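Local coordinates for protein chitosanase (Bacillus subtilis subsp. subtilis str. 168, PDB 7C6C) that hydrolyses internal beta-(1->4) linkages between D-glucosamine residues in partly acetylated chitosan, and probably aids defence against fungi by degrading their cell-wall chitosan, at residues 158-163 and 182-187; 129-134 and 169-174; 54-59 and 111-116. All blocks are in the same frame, centred on the assembly; numbering follows the deposited sequence.

Overall arrangement
The three contacts illustrate how a mostly helical enzyme is built from helix crossings and the loops that follow them. Interaction 3 comes first along the chain, joining helix 52-63 to helix 104-128. Interactions 2 and 1 follow, with alternating segments: 129-134, 158-163, 169-174, 182-187. Their centres are about 13 Å apart: interaction 1 is the crossing of helices 156-167 and 177-193, and 169-174 of interaction 2 lies in the loop joining them. Interaction 3 lies about 28 Å from interaction 1, centre to centre, on the opposite side of the chain's centre. Helix 104-128 links interactions 3 and 2, carrying 111-116 and ending just before 129-134, consistent with the two-lobed architecture of family 46 chitosanases.

Interaction 1: 158-163 and 182-187; sequences ALIKRT and NKFLDV
Two consecutive helices cross steeply, their axes over 158-163 and 182-187 approaching to 9.1 Å with N-to-C directions 124° apart, and the backbones draw nearest where the CA atoms of Thr163 and Phe184 lie 5.3 Å from each other. The compact side chain of Thr163 occupies this crossing point. Thr163 OG1 stands beside its own backbone N (chi1 -59°) and donates to Leu159 O, 2.8 Å away, from above the carbonyl plane; Thr163 N uses the same oxygen, so Leu159 O takes two donors from one residue. With its proton spent inside its own helix, the hydroxyl can lie against hydrocarbon: Thr163 OG1 is 3.3 Å from Phe184 CD2 and 3.6 Å from Val187 CB. Phe184, with CG anti to its N (chi1 -173°), crosses Thr163 at about a right angle and carries its ring to Leu159 CB and Ile160, Phe184 CE2 lying 3.8 Å from Ile160 CG1. Leu159 and Val187 run past one another in opposite senses, CD2 against CG1. At the margin a water lies in the guanidinium plane, accepting from Arg162 NH2 (2.9 Å) and donating to Val187 O (2.8 Å), while Arg162 NH1 holds Pro153 O. Helix 134-147 adds Met140 and Thr143 against Phe184. Successive helices joined by a loop and packed steeply thus form part of the largely helical family 46 fold.

Interaction 2: 129-134 and 169-174; sequences AGLKTA and GSPKDG
Pro171 and Leu131 meet obliquely at the apolar end of this contact between two loops: one methyl of leucine, Leu131 CD2, lies against the proline ring, 3.6 Å from Pro171 CG. Leu131 leaves its backbone pointing away from 169-174, and CG, anti to the carbonyl carbon, turns the branch back to the proline. The neighbouring ring atom, Pro171 CD, rests 3.3 Å from Ala129 O. That oxygen is the polar centre of the arrangement. Lys172 N donates to Ala129 O over 3.0 Å at an N-H...O angle of 146°, reaching it from well above the carbonyl plane. Lys172 then extends over Gly130, with Lys172 CB 3.8 Å from Gly130 CA. The glycine terminates helix 104-128 in a Schellman motif, with phi at 73°, and having no side chain it leaves the backbones room to approach until the CA atoms of Gly130 and Lys172 are 4.1 Å apart. Bends at chi2 and chi3 bring the lysine tip to Asp127 O, so an ammonium and a peptide N-H both sit at the C-terminal end of a helix, where its dipole would be expected to favour them. Ser170 faces the same carbonyl, but Ser170 OG is only weakly held, 3.5 Å from Ala129 O and 3.4 Å from Asp173 OD2, and its one proton is not assigned to either acceptor. The turn is kept in shape more firmly by Ser170 N, which donates to Asp173 OD2 at 3.0 Å and nearly straight (172°). The loop after helix 104-128 thus packs on the loop before helix 177-193, whose Glu177 and Trp180 touch both Leu131 and Pro171, while Met140 of helix 134-147 touches the leucine.

Interaction 3: 54-59 and 111-116; sequences LEVVEV and DKVNDH
Asp111 OD1 is gripped twice, by a salt bridge from Arg43 NH1 and a hydrogen bond with Tyr27 OH, a pairing that would favour the ionised carboxylate. It lies on a different face of its helix from the contact with 54-59, which is made by aliphatic side chains with no hydrogen bond across it. Val113 is the centre of that contact: the CA atoms of Val113 and Val56 are 6.1 Å apart, and both methyls of Val113 are used. Val113 CG1, anti to the backbone N (chi1 177°), reaches Glu55 CB at 4.1 Å, while Val113 CG2 touches Val56 CA at 3.8 Å and, at the same separation of 3.8 Å, Val59 CG2. Val56 crosses Val113 at about a right angle, presenting Val56 CG2 to Val113 CB over 3.9 Å. The axes of the two helix segments are 9.3 Å apart, with directions differing by 130°. The contact joins helix 52-63 to the long helix 104-128 in the mostly helical family 46 fold, and Phe46 of strand 46-47 touches both Val56 and Val113. Toward the solvent, the aliphatic part of Lys112 lies obliquely across Val59. The lysine chain is extended as far as CD and bends at chi3, so that Lys112 CE comes within 3.7 Å of Val59 CG1. Glu55 OE1 lies 5.4 Å from His116 NE2, not in contact; if the imidazole were protonated, the proximity could be mildly favourable.

Interaction 1: 158-163 and 182-187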
loop_
_atom_site.group_PDB
_atom_site.type_symbol
_atom_site.label_atom_id
_atom_site.label_comp_id
_atom_site.label_asym_id
_atom_site.label_seq_id
_atom_site.Cartn_x
_atom_site.Cartn_y
_atom_site.Cartn_z
ATOM N N ALA A 158 2.039 9.735 10.460
ATOM C CA ALA A 158 2.634 9.508 11.775
ATOM C C ALA A 158 4.069 9.011 11.646
ATOM O O ALA A 158 4.955 9.434 12.397
ATOM C CB ALA A 158 1.796 8.514 12.576
ATOM N N LEU A 159 4.320 8.123 10.683
ATOM C CA LEU A 159 5.680 7.638 10.467
ATOM C C LEU A 159 6.593 8.751 9.963
ATOM O O LEU A 159 7.752 8.845 10.387
ATOM C CB LEU A 159 5.679 6.467 9.486
ATOM C CG LEU A 159 4.890 5.231 9.925
ATOM C CD1 LEU A 159 5.082 4.114 8.932
ATOM C CD2 LEU A 159 5.268 4.774 11.329
ATOM N N ILE A 160 6.098 9.593 9.051
ATOM C CA ILE A 160 6.892 10.722 8.568
ATOM C C ILE A 160 7.273 11.634 9.726
ATOM O O ILE A 160 8.438 12.023 9.878
ATOM C CB ILE A 160 6.139 11.490 7.465
ATOM C CG1 ILE A 160 6.065 10.675 6.175
ATOM C CG2 ILE A 160 6.796 12.844 7.203
ATOM C CD1 ILE A 160 5.171 11.298 5.128
ATOM N N LYS A 161 6.295 11.984 10.567
ATOM C CA LYS A 161 6.571 12.899 11.670
ATOM C C LYS A 161 7.541 12.291 12.676
ATOM O O LYS A 161 8.435 12.984 13.177
ATOM C CB LYS A 161 5.268 13.325 12.346
ATOM C CG LYS A 161 4.439 14.295 11.517
ATOM C CD LYS A 161 3.213 14.783 12.272
ATOM C CE LYS A 161 2.236 13.653 12.546
ATOM N NZ LYS A 161 1.009 14.160 13.232
ATOM N N ARG A 162 7.392 11.001 12.981
ATOM C CA ARG A 162 8.318 10.365 13.912
ATOM C C ARG A 162 9.727 10.321 13.342
ATOM O O ARG A 162 10.704 10.499 14.079
ATOM C CB ARG A 162 7.829 8.968 14.290
ATOM C CG ARG A 162 6.593 9.008 15.162
ATOM C CD ARG A 162 6.560 7.891 16.179
ATOM N NE ARG A 162 6.314 6.593 15.565
ATOM C CZ ARG A 162 5.106 6.098 15.314
ATOM N NH1 ARG A 162 4.018 6.797 15.614
ATOM N NH2 ARG A 162 4.988 4.903 14.762
ATOM N N THR A 163 9.847 10.088 12.033
ATOM C CA THR A 163 11.151 10.125 11.380
ATOM C C THR A 163 11.750 11.524 11.439
ATOM O O THR A 163 12.926 11.693 11.784
ATOM C CB THR A 163 11.014 9.655 9.934
ATOM O OG1 THR A 163 10.485 8.325 9.915
ATOM C CG2 THR A 163 12.366 9.658 9.252
ATOM N N ASN A 182 16.962 6.137 5.671
ATOM C CA ASN A 182 17.358 5.024 6.528
ATOM C C ASN A 182 16.653 5.095 7.876
ATOM O O ASN A 182 16.206 4.072 8.409
ATOM C CB ASN A 182 18.873 4.995 6.699
ATOM C CG ASN A 182 19.582 4.543 5.445
ATOM O OD1 ASN A 182 19.021 3.809 4.633
ATOM N ND2 ASN A 182 20.823 4.975 5.279
ATOM N N LYS A 183 16.515 6.301 8.428
ATOM C CA LYS A 183 15.780 6.446 9.678
ATOM C C LYS A 183 14.298 6.152 9.482
ATOM O O LYS A 183 13.660 5.558 10.359
ATOM C CB LYS A 183 15.999 7.839 10.267
ATOM C CG LYS A 183 17.466 8.178 10.486
ATOM C CD LYS A 183 17.748 8.648 11.907
ATOM C CE LYS A 183 19.223 9.003 12.093
ATOM N NZ LYS A 183 19.657 8.935 13.520
ATOM N N PHE A 184 13.733 6.554 8.337
ATOM C CA PHE A 184 12.341 6.232 8.045
ATOM C C PHE A 184 12.124 4.726 8.018
ATOM O O PHE A 184 11.141 4.220 8.572
ATOM C CB PHE A 184 11.926 6.842 6.707
ATOM C CG PHE A 184 10.460 6.686 6.411
ATOM C CD1 PHE A 184 9.974 5.543 5.793
ATOM C CD2 PHE A 184 9.557 7.670 6.786
ATOM C CE1 PHE A 184 8.623 5.397 5.546
ATOM C CE2 PHE A 184 8.207 7.531 6.533
ATOM C CZ PHE A 184 7.741 6.392 5.915
ATOM N N LEU A 185 13.027 3.995 7.364
ATOM C CA LEU A 185 12.897 2.544 7.313
ATOM C C LEU A 185 12.983 1.938 8.712
ATOM O O LEU A 185 12.258 0.989 9.027
ATOM C CB LEU A 185 13.937 1.959 6.352
ATOM C CG LEU A 185 13.697 2.307 4.877
ATOM C CD1 LEU A 185 14.939 2.014 4.039
ATOM C CD2 LEU A 185 12.503 1.538 4.336
ATOM N N ASP A 186 13.838 2.499 9.575
ATOM C CA ASP A 186 13.900 2.060 10.969
ATOM C C ASP A 186 12.574 2.302 11.683
ATOM O O ASP A 186 12.072 1.433 12.408
ATOM C CB ASP A 186 15.000 2.823 11.707
ATOM C CG ASP A 186 16.390 2.402 11.298
ATOM O OD1 ASP A 186 16.538 1.369 10.614
ATOM O OD2 ASP A 186 17.343 3.110 11.690
ATOM N N VAL A 187 12.013 3.503 11.515
ATOM C CA VAL A 187 10.747 3.851 12.151
ATOM C C VAL A 187 9.636 2.936 11.654
ATOM O O VAL A 187 8.806 2.455 12.434
ATOM C CB VAL A 187 10.433 5.337 11.900
ATOM C CG1 VAL A 187 8.977 5.647 12.214
ATOM C CG2 VAL A 187 11.366 6.226 12.720
HETATM O O HOH W 1 7.609 3.610 14.711
#

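Interaction 2: 129-134 and 169-174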
loop_
_atom_site.group_PDB
_atom_site.type_symbol
_atom_site.label_atom_id
_atom_site.label_comp_id
_atom_site.label_asym_id
_atom_site.label_seq_id
_atom_site.Cartn_x
_atom_site.Cartn_y
_atom_site.Cartn_z
ATOM N N ALA A 129 7.878 16.890 2.364
ATOM C CA ALA A 129 9.099 16.528 3.068
ATOM C C ALA A 129 10.361 16.840 2.273
ATOM O O ALA A 129 11.466 16.596 2.771
ATOM C CB ALA A 129 9.073 15.043 3.450
ATOM N N GLY A 130 10.226 17.364 1.057
ATOM C CA GLY A 130 11.390 17.672 0.251
ATOM C C GLY A 130 12.110 16.471 -0.321
ATOM O O GLY A 130 13.298 16.562 -0.635
ATOM N N LEU A 131 11.425 15.339 -0.465
ATOM C CA LEU A 131 12.071 14.154 -1.009
ATOM C C LEU A 131 12.351 14.359 -2.492
ATOM O O LEU A 131 11.482 14.808 -3.246
ATOM C CB LEU A 131 11.182 12.927 -0.797
ATOM C CG LEU A 131 10.763 12.685 0.655
ATOM C CD1 LEU A 131 10.045 11.360 0.798
ATOM C CD2 LEU A 131 11.961 12.745 1.584
ATOM N N LYS A 132 13.579 14.053 -2.909
ATOM C CA LYS A 132 13.955 14.172 -4.308
ATOM C C LYS A 132 14.219 12.845 -4.999
ATOM O O LYS A 132 14.183 12.798 -6.233
ATOM C CB LYS A 132 15.198 15.062 -4.458
ATOM C CG LYS A 132 14.976 16.508 -4.046
ATOM C CD LYS A 132 16.243 17.333 -4.244
ATOM C CE LYS A 132 15.999 18.812 -3.982
ATOM N NZ LYS A 132 17.258 19.598 -4.090
ATOM N N THR A 133 14.484 11.772 -4.258
ATOM C CA THR A 133 14.889 10.529 -4.896
ATOM C C THR A 133 13.684 9.659 -5.219
ATOM O O THR A 133 12.688 9.626 -4.489
ATOM C CB THR A 133 15.882 9.724 -4.048
ATOM O OG1 THR A 133 15.231 9.217 -2.875
ATOM C CG2 THR A 133 17.112 10.552 -3.671
ATOM N N ALA A 134 13.797 8.931 -6.326
ATOM C CA ALA A 134 12.745 7.997 -6.689
ATOM C C ALA A 134 12.588 6.911 -5.633
ATOM O O ALA A 134 11.463 6.489 -5.341
ATOM C CB ALA A 134 13.040 7.387 -8.059
ATOM N N GLY A 169 14.604 16.794 11.525
ATOM C CA GLY A 169 14.015 17.517 10.418
ATOM C C GLY A 169 13.776 16.623 9.218
ATOM O O GLY A 169 14.123 15.439 9.242
ATOM N N SER A 170 13.181 17.172 8.175
ATOM C CA SER A 170 12.990 16.491 6.903
ATOM C C SER A 170 14.069 16.923 5.928
ATOM O O SER A 170 14.808 17.879 6.184
ATOM C CB SER A 170 11.619 16.852 6.334
ATOM O OG SER A 170 11.621 18.190 5.862
ATOM N N PRO A 171 14.202 16.240 4.787
ATOM C CA PRO A 171 15.139 16.738 3.767
ATOM C C PRO A 171 14.864 18.166 3.326
ATOM O O PRO A 171 15.809 18.890 2.985
ATOM C CB PRO A 171 14.980 15.726 2.625
ATOM C CG PRO A 171 14.655 14.459 3.337
ATOM C CD PRO A 171 13.727 14.880 4.460
ATOM N N LYS A 172 13.600 18.601 3.342
ATOM C CA LYS A 172 13.299 20.000 3.051
ATOM C C LYS A 172 14.000 20.936 4.029
ATOM O O LYS A 172 14.431 22.028 3.643
ATOM C CB LYS A 172 11.787 20.228 3.073
ATOM C CG LYS A 172 11.373 21.687 2.992
ATOM C CD LYS A 172 10.040 21.846 2.277
ATOM C CE LYS A 172 10.163 21.521 0.795
ATOM N NZ LYS A 172 8.828 21.405 0.135
ATOM N N ASP A 173 14.144 20.516 5.287
ATOM C CA ASP A 173 14.848 21.300 6.294
ATOM C C ASP A 173 16.362 21.226 6.154
ATOM O O ASP A 173 17.070 21.915 6.895
ATOM C CB ASP A 173 14.457 20.813 7.689
ATOM C CG ASP A 173 12.973 20.942 7.956
ATOM O OD1 ASP A 173 12.376 21.960 7.546
ATOM O OD2 ASP A 173 12.406 20.020 8.576
ATOM N N GLY A 174 16.879 20.404 5.240
ATOM C CA GLY A 174 18.308 20.278 5.036
ATOM C C GLY A 174 18.901 18.957 5.465
ATOM O O GLY A 174 20.105 18.752 5.278
#

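Interaction 3: 54-59 and 111-116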
loop_
_atom_site.group_PDB
_atom_site.type_symbol
_atom_site.label_atom_id
_atom_site.label_comp_id
_atom_site.label_asym_id
_atom_site.label_seq_id
_atom_site.Cartn_x
_atom_site.Cartn_y
_atom_site.Cartn_z
ATOM N N LEU A 54 -15.051 -0.213 -0.538
ATOM C CA LEU A 54 -16.299 0.456 -0.884
ATOM C C LEU A 54 -16.076 1.460 -2.010
ATOM O O LEU A 54 -16.840 1.502 -2.978
ATOM C CB LEU A 54 -16.879 1.136 0.359
ATOM C CG LEU A 54 -17.993 2.154 0.113
ATOM C CD1 LEU A 54 -19.262 1.497 -0.429
ATOM C CD2 LEU A 54 -18.279 2.914 1.392
ATOM N N GLU A 55 -15.015 2.268 -1.911
ATOM C CA GLU A 55 -14.758 3.269 -2.945
ATOM C C GLU A 55 -14.520 2.625 -4.304
ATOM O O GLU A 55 -15.011 3.125 -5.319
ATOM C CB GLU A 55 -13.594 4.186 -2.561
ATOM C CG GLU A 55 -13.896 5.054 -1.349
ATOM C CD GLU A 55 -13.001 6.262 -1.255
ATOM O OE1 GLU A 55 -12.853 6.973 -2.266
ATOM O OE2 GLU A 55 -12.443 6.501 -0.167
ATOM N N VAL A 56 -13.778 1.511 -4.348
ATOM C CA VAL A 56 -13.601 0.808 -5.615
ATOM C C VAL A 56 -14.953 0.429 -6.208
ATOM O O VAL A 56 -15.210 0.647 -7.397
ATOM C CB VAL A 56 -12.686 -0.417 -5.448
ATOM C CG1 VAL A 56 -12.663 -1.219 -6.746
ATOM C CG2 VAL A 56 -11.294 0.019 -5.054
ATOM N N VAL A 57 -15.832 -0.154 -5.391
ATOM C CA VAL A 57 -17.117 -0.605 -5.912
ATOM C C VAL A 57 -17.988 0.581 -6.320
ATOM O O VAL A 57 -18.700 0.511 -7.326
ATOM C CB VAL A 57 -17.811 -1.573 -4.931
ATOM C CG1 VAL A 57 -19.151 -2.018 -5.485
ATOM C CG2 VAL A 57 -16.914 -2.783 -4.661
ATOM N N GLU A 58 -17.918 1.699 -5.584
ATOM C CA GLU A 58 -18.655 2.900 -5.987
ATOM C C GLU A 58 -18.190 3.398 -7.348
ATOM O O GLU A 58 -19.009 3.731 -8.218
ATOM C CB GLU A 58 -18.437 4.016 -4.965
ATOM C CG GLU A 58 -19.083 3.829 -3.616
ATOM C CD GLU A 58 -18.512 4.809 -2.594
ATOM O OE1 GLU A 58 -17.407 5.360 -2.839
ATOM O OE2 GLU A 58 -19.142 5.028 -1.537
ATOM N N VAL A 59 -16.867 3.490 -7.533
ATOM C CA VAL A 59 -16.303 4.000 -8.784
ATOM C C VAL A 59 -16.657 3.069 -9.935
ATOM O O VAL A 59 -17.085 3.502 -11.009
ATOM C CB VAL A 59 -14.778 4.199 -8.638
ATOM C CG1 VAL A 59 -14.103 4.407 -10.004
ATOM C CG2 VAL A 59 -14.480 5.358 -7.708
ATOM N N ASP A 111 -7.443 1.304 -10.313
ATOM C CA ASP A 111 -6.364 2.251 -10.578
ATOM C C ASP A 111 -6.756 3.655 -10.139
ATOM O O ASP A 111 -5.929 4.403 -9.608
ATOM C CB ASP A 111 -6.011 2.261 -12.066
ATOM C CG ASP A 111 -5.323 0.995 -12.529
ATOM O OD1 ASP A 111 -4.840 0.216 -11.682
ATOM O OD2 ASP A 111 -5.249 0.799 -13.762
ATOM N N LYS A 112 -8.014 4.038 -10.369
ATOM C CA LYS A 112 -8.452 5.379 -9.997
ATOM C C LYS A 112 -8.441 5.562 -8.484
ATOM O O LYS A 112 -7.951 6.576 -7.979
ATOM C CB LYS A 112 -9.839 5.659 -10.570
ATOM C CG LYS A 112 -10.379 7.006 -10.149
ATOM C CD LYS A 112 -11.662 7.378 -10.891
ATOM C CE LYS A 112 -12.749 7.876 -9.935
ATOM N NZ LYS A 112 -13.691 8.822 -10.586
ATOM N N VAL A 113 -8.984 4.594 -7.743
ATOM C CA VAL A 113 -8.993 4.709 -6.286
ATOM C C VAL A 113 -7.570 4.668 -5.741
ATOM O O VAL A 113 -7.212 5.442 -4.845
ATOM C CB VAL A 113 -9.908 3.637 -5.666
ATOM C CG1 VAL A 113 -9.874 3.704 -4.151
ATOM C CG2 VAL A 113 -11.324 3.842 -6.163
ATOM N N ASN A 114 -6.726 3.786 -6.288
ATOM C CA ASN A 114 -5.329 3.756 -5.866
ATOM C C ASN A 114 -4.656 5.099 -6.094
ATOM O O ASN A 114 -3.887 5.571 -5.248
ATOM C CB ASN A 114 -4.575 2.667 -6.618
ATOM C CG ASN A 114 -3.111 2.652 -6.260
ATOM O OD1 ASN A 114 -2.749 2.269 -5.148
ATOM N ND2 ASN A 114 -2.256 3.097 -7.180
ATOM N N ASP A 115 -4.925 5.725 -7.240
ATOM C CA ASP A 115 -4.292 7.004 -7.534
ATOM C C ASP A 115 -4.738 8.066 -6.538
ATOM O O ASP A 115 -3.920 8.842 -6.023
ATOM C CB ASP A 115 -4.635 7.416 -8.966
ATOM C CG ASP A 115 -3.933 8.679 -9.388
ATOM O OD1 ASP A 115 -2.687 8.673 -9.438
ATOM O OD2 ASP A 115 -4.627 9.675 -9.673
ATOM N N HIS A 116 -6.035 8.096 -6.239
ATOM C CA HIS A 116 -6.593 9.145 -5.399
ATOM C C HIS A 116 -6.253 8.940 -3.928
ATOM O O HIS A 116 -5.984 9.914 -3.215
ATOM C CB HIS A 116 -8.108 9.177 -5.594
ATOM C CG HIS A 116 -8.801 10.231 -4.791
ATOM N ND1 HIS A 116 -8.586 11.580 -4.983
ATOM C CD2 HIS A 116 -9.709 10.134 -3.791
ATOM C CE1 HIS A 116 -9.336 12.266 -4.141
ATOM N NE2 HIS A 116 -10.023 11.414 -3.401
#